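Local structure of L-arabinose ABC transporter, periplasmic L-arabinose-binding protein (Burkholderia thailandensis, 4KZK) at residues A211-T225 and D241-I255. The protein probably captures sugars such as L-arabinose in the periplasm for uptake by an ABC transporter, and binds beta-D-galactose in its cleft. Sequence-based numbering, arbitrary orientation.
Sequences ADTEGAFNAANIAFT and DTTVGAVRAGEGRGI
Ala249 plugs its methyl group as a shallow knob into a hole formed by Phe217, Ala220, Asn221 and Phe224, with its CB 3.7 Å from Ala220 CB. Closer to the helix starts, Gly245 lies against Phe217, CA to CA 4.2 Å; having no side chain, it fits against Ala216 and the backbone of Phe217, and Phe217 CA directs its hydrogen at Gly245 O. This glycine, with the small Ala216, Ala220 and Ala246 alongside, lets the helix axes approach to 7.1 Å at a crossing angle of -41°. The Phe217 ring, with CG anti to its backbone N (chi1 180°), reaches along the neighbouring helix and meets Arg248 CB at its edge. Phe224 fills the other end: Ala246 O and the methyl of Ala249 lie at its rim, while Ile255 CD1 sits over one face, 3.8 Å from the ring centroid, in a CH-pi contact. A Schellman motif with Gly254 at C-prime turns the chain so that Ile255 can get there.

Polar groups border this apolar seam. Thr213 OG1 donates to Asp241 O at 2.9 Å, from above the carbonyl plane, while Gly245 N approaches that oxygen from the opposite face. A water donates to both Asn221 OD1 and Ala249 O, bridging the helices, and Arg253 NH2 adds a weak bond to the same OD1. Leu172 and Leu174 of strand 170-175 lie behind Ala220 and Ala246. Two neighbouring helices packed on parallel strands, here 170-175 and 260-264, are characteristic of the Rossmann-like alpha/beta lobes of periplasmic sugar-binding proteins, and helix 240-252 starts beside the galactose site, where Thr242 OG1 bonds to the ligand-binding Asn239.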
loop_
_atom_site.group_PDB
_atom_site.type_symbol
_atom_site.label_atom_id
_atom_site.label_comp_id
_atom_site.label_asym_id
_atom_site.label_seq_id
_atom_site.Cartn_x
_atom_site.Cartn_y
_atom_site.Cartn_z
ATOM N N ALA A 211 -2.392 -10.164 3.079
ATOM C CA ALA A 211 -2.512 -9.022 2.201
ATOM C C ALA A 211 -1.314 -9.002 1.256
ATOM O O ALA A 211 -0.401 -8.164 1.388
ATOM C CB ALA A 211 -2.566 -7.742 3.017
ATOM N N ASP A 212 -1.305 -9.953 0.335
ATOM C CA ASP A 212 -0.184 -10.115 -0.590
ATOM C C ASP A 212 -0.689 -10.826 -1.841
ATOM O O ASP A 212 -1.874 -11.153 -1.940
ATOM C CB ASP A 212 1.016 -10.816 0.080
ATOM C CG ASP A 212 0.663 -12.151 0.712
ATOM O OD1 ASP A 212 -0.400 -12.734 0.356
ATOM O OD2 ASP A 212 1.425 -12.600 1.604
ATOM N N THR A 213 0.166 -11.035 -2.831
ATOM C CA THR A 213 -0.322 -11.574 -4.093
ATOM C C THR A 213 -0.921 -12.972 -3.883
ATOM O O THR A 213 -1.960 -13.289 -4.445
ATOM C CB THR A 213 0.779 -11.597 -5.177
ATOM O OG1 THR A 213 1.382 -10.297 -5.254
ATOM C CG2 THR A 213 0.188 -11.978 -6.517
ATOM N N GLU A 214 -0.252 -13.803 -3.087
ATOM C CA GLU A 214 -0.753 -15.152 -2.822
ATOM C C GLU A 214 -2.151 -15.109 -2.203
ATOM O O GLU A 214 -3.050 -15.829 -2.636
ATOM C CB GLU A 214 0.204 -15.925 -1.906
ATOM C CG GLU A 214 -0.221 -17.358 -1.632
ATOM C CD GLU A 214 0.646 -18.030 -0.587
ATOM O OE1 GLU A 214 1.508 -17.340 0.017
ATOM O OE2 GLU A 214 0.472 -19.242 -0.360
ATOM N N GLY A 215 -2.318 -14.269 -1.187
ATOM C CA GLY A 215 -3.631 -14.138 -0.528
ATOM C C GLY A 215 -4.739 -13.698 -1.473
ATOM O O GLY A 215 -5.862 -14.217 -1.442
ATOM N N ALA A 216 -4.419 -12.725 -2.314
ATOM C CA ALA A 216 -5.353 -12.226 -3.296
ATOM C C ALA A 216 -5.686 -13.266 -4.359
ATOM O O ALA A 216 -6.829 -13.364 -4.751
ATOM C CB ALA A 216 -4.772 -10.992 -3.962
ATOM N N PHE A 217 -4.660 -13.967 -4.867
ATOM C CA PHE A 217 -4.837 -15.005 -5.880
ATOM C C PHE A 217 -5.833 -16.049 -5.364
ATOM O O PHE A 217 -6.793 -16.416 -6.047
ATOM C CB PHE A 217 -3.481 -15.622 -6.247
ATOM C CG PHE A 217 -3.563 -16.707 -7.278
ATOM C CD1 PHE A 217 -3.573 -16.403 -8.627
ATOM C CD2 PHE A 217 -3.606 -18.041 -6.898
ATOM C CE1 PHE A 217 -3.641 -17.416 -9.578
ATOM C CE2 PHE A 217 -3.687 -19.057 -7.831
ATOM C CZ PHE A 217 -3.702 -18.745 -9.180
ATOM N N ASN A 218 -5.612 -16.505 -4.137
ATOM C CA ASN A 218 -6.519 -17.497 -3.549
ATOM C C ASN A 218 -7.916 -16.967 -3.299
ATOM O O ASN A 218 -8.901 -17.641 -3.568
ATOM C CB ASN A 218 -5.934 -18.077 -2.256
ATOM C CG ASN A 218 -4.682 -18.888 -2.501
ATOM O OD1 ASN A 218 -4.470 -19.418 -3.591
ATOM N ND2 ASN A 218 -3.853 -18.982 -1.502
ATOM N N ALA A 219 -8.023 -15.766 -2.759
ATOM C CA ALA A 219 -9.340 -15.200 -2.514
ATOM C C ALA A 219 -10.107 -14.940 -3.805
ATOM O O ALA A 219 -11.306 -15.146 -3.870
ATOM C CB ALA A 219 -9.217 -13.934 -1.701
ATOM N N ALA A 220 -9.416 -14.478 -4.841
ATOM C CA ALA A 220 -10.092 -14.185 -6.116
ATOM C C ALA A 220 -10.650 -15.458 -6.737
ATOM O O ALA A 220 -11.781 -15.463 -7.215
ATOM C CB ALA A 220 -9.162 -13.465 -7.082
ATOM N N ASN A 221 -9.868 -16.535 -6.704
ATOM C CA ASN A 221 -10.299 -17.798 -7.284
ATOM C C ASN A 221 -11.556 -18.320 -6.601
ATOM O O ASN A 221 -12.451 -18.836 -7.274
ATOM C CB ASN A 221 -9.178 -18.830 -7.245
ATOM C CG ASN A 221 -8.302 -18.763 -8.477
ATOM O OD1 ASN A 221 -8.799 -18.514 -9.579
ATOM N ND2 ASN A 221 -7.004 -18.981 -8.307
ATOM N N ILE A 222 -11.632 -18.156 -5.283
ATOM C CA ILE A 222 -12.836 -18.547 -4.552
ATOM C C ILE A 222 -14.046 -17.750 -5.047
ATOM O O ILE A 222 -15.126 -18.304 -5.265
ATOM C CB ILE A 222 -12.665 -18.391 -3.022
ATOM C CG1 ILE A 222 -11.693 -19.454 -2.506
ATOM C CG2 ILE A 222 -14.016 -18.493 -2.304
ATOM C CD1 ILE A 222 -11.286 -19.305 -1.055
ATOM N N ALA A 223 -13.856 -16.453 -5.247
ATOM C CA ALA A 223 -14.937 -15.583 -5.692
ATOM C C ALA A 223 -15.371 -15.882 -7.126
ATOM O O ALA A 223 -16.570 -15.900 -7.428
ATOM C CB ALA A 223 -14.507 -14.127 -5.579
ATOM N N PHE A 224 -14.403 -16.068 -8.025
ATOM C CA PHE A 224 -14.748 -16.358 -9.425
ATOM C C PHE A 224 -15.542 -17.645 -9.532
ATOM O O PHE A 224 -16.503 -17.729 -10.303
ATOM C CB PHE A 224 -13.503 -16.460 -10.299
ATOM C CG PHE A 224 -12.781 -15.158 -10.504
ATOM C CD1 PHE A 224 -13.480 -14.002 -10.836
ATOM C CD2 PHE A 224 -11.386 -15.086 -10.399
ATOM C CE1 PHE A 224 -12.824 -12.801 -11.030
ATOM C CE2 PHE A 224 -10.725 -13.874 -10.599
ATOM C CZ PHE A 224 -11.452 -12.733 -10.919
ATOM N N THR A 225 -15.161 -18.653 -8.766
ATOM C CA THR A 225 -15.911 -19.909 -8.771
ATOM C C THR A 225 -17.382 -19.732 -8.388
ATOM O O THR A 225 -18.250 -20.365 -8.990
ATOM C CB THR A 225 -15.266 -20.944 -7.837
ATOM O OG1 THR A 225 -13.926 -21.168 -8.268
ATOM C CG2 THR A 225 -16.015 -22.277 -7.862
ATOM N N ASP A 241 0.132 -5.341 -5.499
ATOM C CA ASP A 241 0.422 -6.748 -5.290
ATOM C C ASP A 241 -0.835 -7.593 -5.171
ATOM O O ASP A 241 -0.961 -8.624 -5.822
ATOM C CB ASP A 241 1.272 -6.905 -4.035
ATOM C CG ASP A 241 2.558 -6.088 -4.089
ATOM O OD1 ASP A 241 2.520 -4.981 -4.624
ATOM O OD2 ASP A 241 3.555 -6.521 -3.487
ATOM N N THR A 242 -1.776 -7.132 -4.359
ATOM C CA THR A 242 -3.040 -7.822 -4.182
ATOM C C THR A 242 -3.841 -7.756 -5.476
ATOM O O THR A 242 -4.318 -8.763 -5.945
ATOM C CB THR A 242 -3.819 -7.280 -2.964
ATOM O OG1 THR A 242 -3.926 -5.851 -3.009
ATOM C CG2 THR A 242 -3.088 -7.660 -1.728
ATOM N N THR A 243 -3.928 -6.585 -6.084
ATOM C CA THR A 243 -4.651 -6.415 -7.336
ATOM C C THR A 243 -4.195 -7.384 -8.398
ATOM O O THR A 243 -5.016 -8.008 -9.089
ATOM C CB THR A 243 -4.583 -4.942 -7.814
ATOM O OG1 THR A 243 -5.128 -4.100 -6.783
ATOM C CG2 THR A 243 -5.375 -4.737 -9.085
ATOM N N VAL A 244 -2.874 -7.536 -8.540
ATOM C CA VAL A 244 -2.301 -8.433 -9.564
ATOM C C VAL A 244 -2.680 -9.881 -9.269
ATOM O O VAL A 244 -2.831 -10.701 -10.177
ATOM C CB VAL A 244 -0.762 -8.314 -9.631
ATOM C CG1 VAL A 244 -0.116 -9.575 -10.231
ATOM C CG2 VAL A 244 -0.388 -7.081 -10.405
ATOM N N GLY A 245 -2.800 -10.221 -7.993
ATOM C CA GLY A 245 -3.267 -11.563 -7.658
ATOM C C GLY A 245 -4.611 -11.904 -8.276
ATOM O O GLY A 245 -4.810 -13.016 -8.799
ATOM N N ALA A 246 -5.540 -10.948 -8.249
ATOM C CA ALA A 246 -6.849 -11.132 -8.869
ATOM C C ALA A 246 -6.747 -11.215 -10.398
ATOM O O ALA A 246 -7.483 -11.968 -11.058
ATOM C CB ALA A 246 -7.814 -10.022 -8.447
ATOM N N VAL A 247 -5.849 -10.430 -10.979
ATOM C CA VAL A 247 -5.659 -10.445 -12.422
ATOM C C VAL A 247 -5.133 -11.834 -12.846
ATOM O O VAL A 247 -5.632 -12.441 -13.804
ATOM C CB VAL A 247 -4.739 -9.297 -12.899
ATOM C CG1 VAL A 247 -4.369 -9.420 -14.384
ATOM C CG2 VAL A 247 -5.401 -7.939 -12.634
ATOM N N ARG A 248 -4.143 -12.356 -12.122
ATOM C CA ARG A 248 -3.635 -13.693 -12.411
ATOM C C ARG A 248 -4.710 -14.761 -12.236
ATOM O O ARG A 248 -4.802 -15.688 -13.040
ATOM C CB ARG A 248 -2.447 -14.051 -11.513
ATOM C CG ARG A 248 -1.178 -13.268 -11.803
ATOM C CD ARG A 248 -0.569 -13.596 -13.163
ATOM N NE ARG A 248 -0.953 -12.625 -14.178
ATOM C CZ ARG A 248 -0.449 -11.392 -14.258
ATOM N NH1 ARG A 248 -0.885 -10.554 -15.178
ATOM N NH2 ARG A 248 0.473 -10.967 -13.405
ATOM N N ALA A 249 -5.500 -14.655 -11.174
ATOM C CA ALA A 249 -6.566 -15.630 -10.956
ATOM C C ALA A 249 -7.559 -15.595 -12.117
ATOM O O ALA A 249 -7.910 -16.647 -12.679
ATOM C CB ALA A 249 -7.248 -15.375 -9.630
ATOM N N GLY A 250 -7.949 -14.391 -12.542
ATOM C CA GLY A 250 -8.875 -14.252 -13.661
ATOM C C GLY A 250 -8.330 -14.901 -14.911
ATOM O O GLY A 250 -9.040 -15.597 -15.628
ATOM N N GLU A 251 -7.058 -14.663 -15.200
ATOM C CA GLU A 251 -6.450 -15.235 -16.389
ATOM C C GLU A 251 -6.571 -16.760 -16.407
ATOM O O GLU A 251 -6.869 -17.372 -17.459
ATOM C CB GLU A 251 -4.989 -14.806 -16.504
ATOM C CG GLU A 251 -4.817 -13.325 -16.830
ATOM C CD GLU A 251 -3.400 -12.841 -16.603
ATOM O OE1 GLU A 251 -2.554 -13.651 -16.171
ATOM O OE2 GLU A 251 -3.134 -11.658 -16.862
ATOM N N GLY A 252 -6.363 -17.374 -15.244
ATOM C CA GLY A 252 -6.485 -18.823 -15.092
ATOM C C GLY A 252 -7.889 -19.356 -15.343
ATOM O O GLY A 252 -8.058 -20.540 -15.610
ATOM N N ARG A 253 -8.888 -18.478 -15.245
ATOM C CA ARG A 253 -10.295 -18.829 -15.482
ATOM C C ARG A 253 -10.909 -18.263 -16.764
ATOM O O ARG A 253 -12.140 -18.165 -16.867
ATOM C CB ARG A 253 -11.132 -18.279 -14.347
ATOM C CG ARG A 253 -10.619 -18.578 -12.969
ATOM C CD ARG A 253 -11.763 -18.343 -12.029
ATOM N NE ARG A 253 -12.666 -19.489 -11.985
ATOM C CZ ARG A 253 -12.620 -20.437 -11.053
ATOM N NH1 ARG A 253 -13.484 -21.440 -11.093
ATOM N NH2 ARG A 253 -11.719 -20.375 -10.071
ATOM N N GLY A 254 -10.085 -17.857 -17.716
ATOM C CA GLY A 254 -10.589 -17.323 -18.970
ATOM C C GLY A 254 -11.154 -15.919 -18.898
ATOM O O GLY A 254 -11.883 -15.514 -19.793
ATOM N N ILE A 255 -10.818 -15.177 -17.845
ATOM C CA ILE A 255 -11.177 -13.762 -17.726
ATOM C C ILE A 255 -9.915 -12.962 -17.999
ATOM O O ILE A 255 -9.130 -12.678 -17.079
ATOM C CB ILE A 255 -11.685 -13.407 -16.318
ATOM C CG1 ILE A 255 -12.811 -14.353 -15.894
ATOM C CG2 ILE A 255 -12.178 -11.965 -16.282
ATOM C CD1 ILE A 255 -13.031 -14.381 -14.403
HETATM O O HOH W 1 -6.987 -19.048 -11.602
#